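Local coordinates for protein glycerate dehydrogenase/glyoxylate reductase (Thermus thermophilus, PDB 2CUK) that probably reduces glyoxylate and hydroxypyruvate to the corresponding 2-hydroxyacids, using a nicotinamide cofactor, at residues 2-7 against 35-40; 6-11 against 26-31. All coordinates share one frame; numbering follows the deposited sequence.

In the fold
The chain opens with strand 2-5, whose C-terminal end runs into the loop 6-11. After helix 15-19 and strand 23-26 it returns alongside that loop, and interaction 2 closes here, joining 6-11 to 26-31 across the ends of two neighbouring parallel strands. The chain then enters helix 34-41, which packs back on strand 2-5 in interaction 1. Interaction 2 thus lies within the longer span of interaction 1, and the two share Thr-6 and Arg-7. They also meet through a probable hydrogen bond from His-27 N to Val-5 O. Together they tie an edge of the parallel five-stranded sheet to its loops and to a covering helix.

Interaction 1: residues 2-7 against 35-40; sequences RVLVTR and AELLKR
With CG anti to the backbone N (chi1 -178°), the side chain of Arg-2 runs extended from its strand and then bends at chi3 (64°), which turns the guanidinium onto the backbone carbonyl of Arg-40. NH2 bonds to Arg-40 O at 2.9 Å, and NH1 adds a weaker, more bent bond to the same oxygen at 3.1 Å. The oxygen lies near the guanidinium plane, at its edge, while NH2 stands above the carbonyl plane. Leu-4 also has CG anti to its N and crosses the side chain of Arg-40 at about a right angle, CD2 resting 3.6 Å from Arg-40 CB. The same methyl meets CD1 of Leu-37 at 4.0 Å, and this leucine tip reaches on to Thr-6 CG2. Helix 34-41 connects strands 23-26 and 46-48 in a beta-alpha-beta crossover; these strands flank strand 2-5 in the parallel sheet, so the helix passes over it, and strand 2-5 and the helical segment 35-40 run nearly antiparallel (164°). An alanine at Arg-2 would remove both bonds to Arg-40 O and would probably loosen the last turn of the helix against the start of the strand. The side chain of Arg-40 bends at chi2 and carries its guanidinium to Glu-36, one turn back, where NH2 forms a salt bridge to OE2 at 3.1 Å, in the guanidinium plane but above that of the carboxylate. Glu-25 makes long, weak ion pairs with both arginines. The hydroxyl of Thr-6 turns to Asp-53, which also forms a salt bridge with Arg-7 NH1, itself a donor to Thr-6 O at 2.8 Å.

Interaction 2: residues 6-11 against 26-31; sequences TRTLPG and VHRGLF
Arg-7 CA lies 3.5 Å from His-27 O in a CA-H...O contact, and CG1 of Val-26 presses against Thr-8 CA at 3.6 Å. Thr-8 and Val-26 cross at about a right angle, with Thr-8 CG2 held over this methyl and beside Arg-28 CG. The imidazole of His-27 brings its CD2 edge to Thr-6 O at 3.4 Å, near the ring plane; its rotation is fixed by NE2, which donates to Phe-31 O at 2.8 Å, closing a turn between His-27 and Phe-31.

Water bridges the polar groups that do not meet directly. One molecule accepts from Thr-8 N at 2.9 Å and donates to both His-27 O and Gly-29 O. A second accepts from Gly-29 N at 2.7 Å and donates to Thr-8 OG1, whose partner beyond is Glu-135 of the second subunit. The Arg-7 chain, bent at chi2 (-67°), carries its CD and NE past Gly-29 O and Leu-30 O. Arg-7 NE donates to one water at 2.8 Å, and NH2 at longer range to another, each of which donates to Leu-30 O, while NH1 is held by Thr-6 O and Asp-53. Gly-29 has a positive phi (115°) at which a side chain would clash with the preceding carbonyl.

His-133 and Pro-134 of the second subunit pack on Thr-8 and Arg-7, putting the contact at the dimer interface. Within the chain, the two loops leave the C-terminal ends of adjacent parallel strands 2-5 and 23-26 and lead into helices 15-19 and 34-41, while helix 283-301 touches Leu-9 and Pro-10.

Interaction 1: residues 2-7 against 35-40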
ATOM      1  N   ARG A   2      34.302 -21.703  15.115  1.00 40.09           N
ATOM      2  CA  ARG A   2      33.292 -21.798  14.073  1.00 37.99           C
ATOM      3  C   ARG A   2      31.974 -21.175  14.518  1.00 36.43           C
ATOM      4  O   ARG A   2      31.584 -21.283  15.683  1.00 35.62           O
ATOM      5  CB  ARG A   2      33.075 -23.267  13.695  1.00 38.36           C
ATOM      6  CG  ARG A   2      32.070 -23.491  12.574  1.00 39.33           C
ATOM      7  CD  ARG A   2      32.091 -24.939  12.098  1.00 40.51           C
ATOM      8  NE  ARG A   2      31.673 -25.873  13.141  1.00 41.44           N
ATOM      9  CZ  ARG A   2      30.438 -25.952  13.625  1.00 42.76           C
ATOM     10  NH1 ARG A   2      29.486 -25.153  13.159  1.00 43.99           N
ATOM     11  NH2 ARG A   2      30.151 -26.832  14.576  1.00 43.87           N
ATOM     12  N   VAL A   3      31.301 -20.515  13.582  1.00 33.99           N
ATOM     13  CA  VAL A   3      30.016 -19.878  13.849  1.00 32.48           C
ATOM     14  C   VAL A   3      28.952 -20.505  12.954  1.00 30.95           C
ATOM     15  O   VAL A   3      29.168 -20.691  11.756  1.00 30.27           O
ATOM     16  CB  VAL A   3      30.069 -18.354  13.570  1.00 32.95           C
ATOM     17  CG1 VAL A   3      28.681 -17.740  13.747  1.00 32.91           C
ATOM     18  CG2 VAL A   3      31.059 -17.689  14.514  1.00 31.05           C
ATOM     19  N   LEU A   4      27.807 -20.837  13.542  1.00 29.09           N
ATOM     20  CA  LEU A   4      26.715 -21.438  12.792  1.00 28.93           C
ATOM     21  C   LEU A   4      25.561 -20.458  12.591  1.00 28.76           C
ATOM     22  O   LEU A   4      25.029 -19.900  13.551  1.00 27.90           O
ATOM     23  CB  LEU A   4      26.202 -22.690  13.506  1.00 27.89           C
ATOM     24  CG  LEU A   4      24.998 -23.385  12.864  1.00 30.41           C
ATOM     25  CD1 LEU A   4      25.345 -23.813  11.445  1.00 32.20           C
ATOM     26  CD2 LEU A   4      24.596 -24.586  13.698  1.00 31.11           C
ATOM     27  N   VAL A   5      25.195 -20.250  11.330  1.00 28.41           N
ATOM     28  CA  VAL A   5      24.095 -19.365  10.966  1.00 27.51           C
ATOM     29  C   VAL A   5      23.049 -20.303  10.371  1.00 27.65           C
ATOM     30  O   VAL A   5      23.278 -20.919   9.329  1.00 26.73           O
ATOM     31  CB  VAL A   5      24.537 -18.326   9.915  1.00 28.13           C
ATOM     32  CG1 VAL A   5      23.438 -17.291   9.712  1.00 27.54           C
ATOM     33  CG2 VAL A   5      25.829 -17.655  10.360  1.00 26.54           C
ATOM     34  N   THR A   6      21.908 -20.411  11.046  1.00 26.33           N
ATOM     35  CA  THR A   6      20.841 -21.316  10.633  1.00 26.43           C
ATOM     36  C   THR A   6      20.164 -21.061   9.290  1.00 25.71           C
ATOM     37  O   THR A   6      19.450 -21.929   8.789  1.00 26.77           O
ATOM     38  CB  THR A   6      19.754 -21.394  11.714  1.00 26.50           C
ATOM     39  OG1 THR A   6      19.150 -20.104  11.879  1.00 24.03           O
ATOM     40  CG2 THR A   6      20.365 -21.842  13.043  1.00 27.54           C
ATOM     41  N   ARG A   7      20.380 -19.885   8.708  1.00 25.19           N
ATOM     42  CA  ARG A   7      19.780 -19.556   7.414  1.00 25.49           C
ATOM     43  C   ARG A   7      20.678 -18.603   6.635  1.00 24.77           C
ATOM     44  O   ARG A   7      21.490 -17.889   7.220  1.00 24.72           O
ATOM     45  CB  ARG A   7      18.413 -18.889   7.602  1.00 24.33           C
ATOM     46  CG  ARG A   7      17.356 -19.743   8.274  1.00 23.93           C
ATOM     47  CD  ARG A   7      16.927 -20.924   7.414  1.00 23.59           C
ATOM     48  NE  ARG A   7      15.788 -21.614   8.014  1.00 25.80           N
ATOM     49  CZ  ARG A   7      15.816 -22.215   9.199  1.00 27.11           C
ATOM     50  NH1 ARG A   7      16.934 -22.224   9.916  1.00 26.24           N
ATOM     51  NH2 ARG A   7      14.720 -22.786   9.683  1.00 26.18           N
ATOM     52  N   ALA A  35      17.302 -32.256  14.227  1.00 43.11           N
ATOM     53  CA  ALA A  35      18.332 -33.283  14.191  1.00 43.65           C
ATOM     54  C   ALA A  35      19.598 -32.739  13.537  1.00 43.88           C
ATOM     55  O   ALA A  35      20.703 -32.979  14.020  1.00 44.09           O
ATOM     56  CB  ALA A  35      17.829 -34.503  13.431  1.00 44.56           C
ATOM     57  N   GLU A  36      19.435 -32.001  12.443  1.00 43.71           N
ATOM     58  CA  GLU A  36      20.582 -31.433  11.743  1.00 44.02           C
ATOM     59  C   GLU A  36      21.172 -30.237  12.486  1.00 43.14           C
ATOM     60  O   GLU A  36      22.361 -29.942  12.360  1.00 41.90           O
ATOM     61  CB  GLU A  36      20.198 -31.018  10.320  1.00 45.66           C
ATOM     62  CG  GLU A  36      21.321 -30.310   9.571  1.00 49.19           C
ATOM     63  CD  GLU A  36      21.047 -30.166   8.085  1.00 52.29           C
ATOM     64  OE1 GLU A  36      19.934 -29.730   7.719  1.00 54.45           O
ATOM     65  OE2 GLU A  36      21.952 -30.484   7.284  1.00 53.43           O
ATOM     66  N   LEU A  37      20.339 -29.540  13.252  1.00 42.58           N
ATOM     67  CA  LEU A  37      20.815 -28.397  14.018  1.00 41.96           C
ATOM     68  C   LEU A  37      21.754 -28.907  15.107  1.00 41.87           C
ATOM     69  O   LEU A  37      22.834 -28.359  15.321  1.00 41.13           O
ATOM     70  CB  LEU A  37      19.646 -27.653  14.661  1.00 40.84           C
ATOM     71  CG  LEU A  37      20.032 -26.554  15.654  1.00 39.43           C
ATOM     72  CD1 LEU A  37      20.904 -25.516  14.968  1.00 38.85           C
ATOM     73  CD2 LEU A  37      18.777 -25.918  16.217  1.00 39.88           C
ATOM     74  N   LEU A  38      21.327 -29.967  15.788  1.00 42.09           N
ATOM     75  CA  LEU A  38      22.114 -30.573  16.857  1.00 42.86           C
ATOM     76  C   LEU A  38      23.470 -31.038  16.344  1.00 43.49           C
ATOM     77  O   LEU A  38      24.478 -30.922  17.037  1.00 43.76           O
ATOM     78  CB  LEU A  38      21.360 -31.759  17.458  1.00 41.33           C
ATOM     79  CG  LEU A  38      20.039 -31.428  18.154  1.00 41.40           C
ATOM     80  CD1 LEU A  38      19.327 -32.713  18.541  1.00 41.90           C
ATOM     81  CD2 LEU A  38      20.306 -30.568  19.379  1.00 41.25           C
ATOM     82  N   LYS A  39      23.487 -31.560  15.123  1.00 44.14           N
ATOM     83  CA  LYS A  39      24.717 -32.046  14.513  1.00 45.70           C
ATOM     84  C   LYS A  39      25.691 -30.927  14.163  1.00 45.38           C
ATOM     85  O   LYS A  39      26.897 -31.069  14.352  1.00 46.18           O
ATOM     86  CB  LYS A  39      24.402 -32.844  13.244  1.00 46.78           C
ATOM     87  CG  LYS A  39      25.642 -33.270  12.467  1.00 48.15           C
ATOM     88  CD  LYS A  39      25.290 -33.903  11.132  1.00 49.13           C
ATOM     89  CE  LYS A  39      26.544 -34.316  10.377  1.00 49.70           C
ATOM     90  NZ  LYS A  39      27.466 -33.163  10.159  1.00 50.16           N
ATOM     91  N   ARG A  40      25.165 -29.821  13.646  1.00 45.18           N
ATOM     92  CA  ARG A  40      25.906 -28.633  13.211  1.00 44.97           C
ATOM     93  C   ARG A  40      26.330 -27.718  14.377  1.00 43.62           C
ATOM     94  O   ARG A  40      27.262 -26.931  14.270  1.00 43.50           O
ATOM     95  CB  ARG A  40      25.027 -27.850  12.239  1.00 47.95           C
ATOM     96  CG  ARG A  40      24.955 -28.517  10.867  1.00 50.35           C
ATOM     97  CD  ARG A  40      24.792 -27.501   9.729  1.00 53.07           C
ATOM     98  NE  ARG A  40      24.066 -28.104   8.607  1.00 54.94           N
ATOM     99  CZ  ARG A  40      24.203 -27.526   7.401  1.00 55.62           C
ATOM    100  NH1 ARG A  40      24.995 -26.479   7.262  1.00 56.41           N
ATOM    101  NH2 ARG A  40      23.451 -27.932   6.379  1.00 55.19           N
TER

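Interaction 2: residues 6-11 against 26-31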
ATOM      1  N   THR A   6      21.908 -20.411  11.046  1.00 26.33           N
ATOM      2  CA  THR A   6      20.841 -21.316  10.633  1.00 26.43           C
ATOM      3  C   THR A   6      20.164 -21.061   9.290  1.00 25.71           C
ATOM      4  O   THR A   6      19.450 -21.929   8.789  1.00 26.77           O
ATOM      5  CB  THR A   6      19.754 -21.394  11.714  1.00 26.50           C
ATOM      6  OG1 THR A   6      19.150 -20.104  11.879  1.00 24.03           O
ATOM      7  CG2 THR A   6      20.365 -21.842  13.043  1.00 27.54           C
ATOM      8  N   ARG A   7      20.380 -19.885   8.708  1.00 25.19           N
ATOM      9  CA  ARG A   7      19.780 -19.556   7.414  1.00 25.49           C
ATOM     10  C   ARG A   7      20.678 -18.603   6.635  1.00 24.77           C
ATOM     11  O   ARG A   7      21.490 -17.889   7.220  1.00 24.72           O
ATOM     12  CB  ARG A   7      18.413 -18.889   7.602  1.00 24.33           C
ATOM     13  CG  ARG A   7      17.356 -19.743   8.274  1.00 23.93           C
ATOM     14  CD  ARG A   7      16.927 -20.924   7.414  1.00 23.59           C
ATOM     15  NE  ARG A   7      15.788 -21.614   8.014  1.00 25.80           N
ATOM     16  CZ  ARG A   7      15.816 -22.215   9.199  1.00 27.11           C
ATOM     17  NH1 ARG A   7      16.934 -22.224   9.916  1.00 26.24           N
ATOM     18  NH2 ARG A   7      14.720 -22.786   9.683  1.00 26.18           N
ATOM     19  N   THR A   8      20.527 -18.589   5.313  1.00 24.80           N
ATOM     20  CA  THR A   8      21.314 -17.686   4.485  1.00 23.80           C
ATOM     21  C   THR A   8      20.791 -16.271   4.721  1.00 23.91           C
ATOM     22  O   THR A   8      19.584 -16.065   4.868  1.00 22.08           O
ATOM     23  CB  THR A   8      21.190 -18.036   2.996  1.00 25.09           C
ATOM     24  OG1 THR A   8      19.806 -18.152   2.647  1.00 26.55           O
ATOM     25  CG2 THR A   8      21.893 -19.352   2.700  1.00 26.70           C
ATOM     26  N   LEU A   9      21.696 -15.301   4.759  1.00 22.80           N
ATOM     27  CA  LEU A   9      21.317 -13.916   5.012  1.00 24.11           C
ATOM     28  C   LEU A   9      21.652 -13.002   3.841  1.00 25.62           C
ATOM     29  O   LEU A   9      22.608 -13.244   3.105  1.00 27.50           O
ATOM     30  CB  LEU A   9      22.027 -13.396   6.265  1.00 22.31           C
ATOM     31  CG  LEU A   9      21.921 -14.236   7.543  1.00 23.46           C
ATOM     32  CD1 LEU A   9      22.713 -13.554   8.651  1.00 22.29           C
ATOM     33  CD2 LEU A   9      20.459 -14.401   7.950  1.00 21.85           C
ATOM     34  N   PRO A  10      20.865 -11.931   3.658  1.00 23.88           N
ATOM     35  CA  PRO A  10      21.089 -10.980   2.570  1.00 25.07           C
ATOM     36  C   PRO A  10      22.222 -10.033   2.942  1.00 25.69           C
ATOM     37  O   PRO A  10      22.411  -9.718   4.119  1.00 26.52           O
ATOM     38  CB  PRO A  10      19.750 -10.266   2.470  1.00 24.62           C
ATOM     39  CG  PRO A  10      19.341 -10.177   3.911  1.00 23.85           C
ATOM     40  CD  PRO A  10      19.664 -11.566   4.434  1.00 23.71           C
ATOM     41  N   GLY A  11      22.974  -9.582   1.942  1.00 25.16           N
ATOM     42  CA  GLY A  11      24.077  -8.680   2.215  1.00 26.58           C
ATOM     43  C   GLY A  11      25.342  -9.443   2.563  1.00 26.70           C
ATOM     44  O   GLY A  11      25.345 -10.673   2.579  1.00 25.32           O
ATOM     45  N   VAL A  26      27.043 -21.534   6.929  1.00 35.03           N
ATOM     46  CA  VAL A  26      25.708 -21.026   6.661  1.00 33.37           C
ATOM     47  C   VAL A  26      24.821 -22.101   6.026  1.00 33.62           C
ATOM     48  O   VAL A  26      25.119 -22.666   4.981  1.00 33.89           O
ATOM     49  CB  VAL A  26      25.844 -19.819   5.733  1.00 33.34           C
ATOM     50  CG1 VAL A  26      24.479 -19.177   5.507  1.00 32.48           C
ATOM     51  CG2 VAL A  26      26.778 -18.797   6.358  1.00 32.26           C
ATOM     52  N   HIS A  27      23.718 -22.402   6.734  1.00 33.52           N
ATOM     53  CA  HIS A  27      22.817 -23.456   6.287  1.00 33.41           C
ATOM     54  C   HIS A  27      21.871 -22.967   5.187  1.00 33.88           C
ATOM     55  O   HIS A  27      21.163 -21.977   5.330  1.00 32.69           O
ATOM     56  CB  HIS A  27      22.005 -23.898   7.505  1.00 32.70           C
ATOM     57  CG  HIS A  27      21.012 -24.952   7.100  1.00 34.43           C
ATOM     58  ND1 HIS A  27      21.359 -26.232   6.828  1.00 33.59           N
ATOM     59  CD2 HIS A  27      19.630 -24.819   6.931  1.00 34.77           C
ATOM     60  CE1 HIS A  27      20.214 -26.857   6.500  1.00 33.92           C
ATOM     61  NE2 HIS A  27      19.161 -26.035   6.553  1.00 34.71           N
ATOM     62  N   ARG A  28      21.904 -23.678   4.042  1.00 33.75           N
ATOM     63  CA  ARG A  28      21.048 -23.287   2.925  1.00 34.62           C
ATOM     64  C   ARG A  28      19.698 -24.013   2.960  1.00 33.70           C
ATOM     65  O   ARG A  28      19.575 -25.129   3.442  1.00 33.05           O
ATOM     66  CB  ARG A  28      21.775 -23.633   1.621  1.00 35.35           C
ATOM     67  CG  ARG A  28      23.149 -22.973   1.512  1.00 38.23           C
ATOM     68  CD  ARG A  28      23.884 -23.414   0.241  1.00 40.98           C
ATOM     69  NE  ARG A  28      23.085 -23.107  -0.951  1.00 44.39           N
ATOM     70  CZ  ARG A  28      23.195 -23.940  -2.004  1.00 46.10           C
ATOM     71  NH1 ARG A  28      23.991 -24.992  -1.940  1.00 46.58           N
ATOM     72  NH2 ARG A  28      22.502 -23.689  -3.119  1.00 46.73           N
ATOM     73  N   GLY A  29      18.656 -23.320   2.466  1.00 33.63           N
ATOM     74  CA  GLY A  29      17.349 -23.966   2.359  1.00 32.72           C
ATOM     75  C   GLY A  29      16.309 -23.324   3.280  1.00 32.93           C
ATOM     76  O   GLY A  29      16.605 -22.460   4.091  1.00 32.14           O
ATOM     77  N   LEU A  30      15.079 -23.798   3.120  1.00 32.45           N
ATOM     78  CA  LEU A  30      13.938 -23.300   3.871  1.00 32.96           C
ATOM     79  C   LEU A  30      13.724 -24.010   5.208  1.00 33.06           C
ATOM     80  O   LEU A  30      13.052 -23.478   6.092  1.00 32.23           O
ATOM     81  CB  LEU A  30      12.681 -23.442   3.011  1.00 33.67           C
ATOM     82  CG  LEU A  30      11.747 -22.241   2.886  1.00 33.93           C
ATOM     83  CD1 LEU A  30      12.515 -21.019   2.413  1.00 33.83           C
ATOM     84  CD2 LEU A  30      10.633 -22.589   1.908  1.00 35.02           C
ATOM     85  N   PHE A  31      14.294 -25.204   5.356  1.00 32.85           N
ATOM     86  CA  PHE A  31      14.130 -25.975   6.587  1.00 33.91           C
ATOM     87  C   PHE A  31      15.440 -26.429   7.225  1.00 33.74           C
ATOM     88  O   PHE A  31      16.445 -26.630   6.541  1.00 33.06           O
ATOM     89  CB  PHE A  31      13.273 -27.215   6.316  1.00 37.29           C
ATOM     90  CG  PHE A  31      11.893 -26.907   5.810  1.00 38.91           C
ATOM     91  CD1 PHE A  31      10.911 -26.425   6.671  1.00 40.11           C
ATOM     92  CD2 PHE A  31      11.578 -27.088   4.466  1.00 39.66           C
ATOM     93  CE1 PHE A  31       9.631 -26.126   6.203  1.00 42.00           C
ATOM     94  CE2 PHE A  31      10.304 -26.793   3.985  1.00 41.67           C
ATOM     95  CZ  PHE A  31       9.327 -26.310   4.856  1.00 41.33           C
TER
HETATM   96  O   HOH W   1      13.468 -20.811   6.687  1.00 21.21           O
HETATM   97  O   HOH W   2      11.778 -23.731   8.656  1.00 34.64           O
HETATM   98  O   HOH W   3      18.952 -20.849   4.420  1.00 22.57           O
HETATM   99  O   HOH W   4      18.975 -20.865   1.305  1.00 29.49           O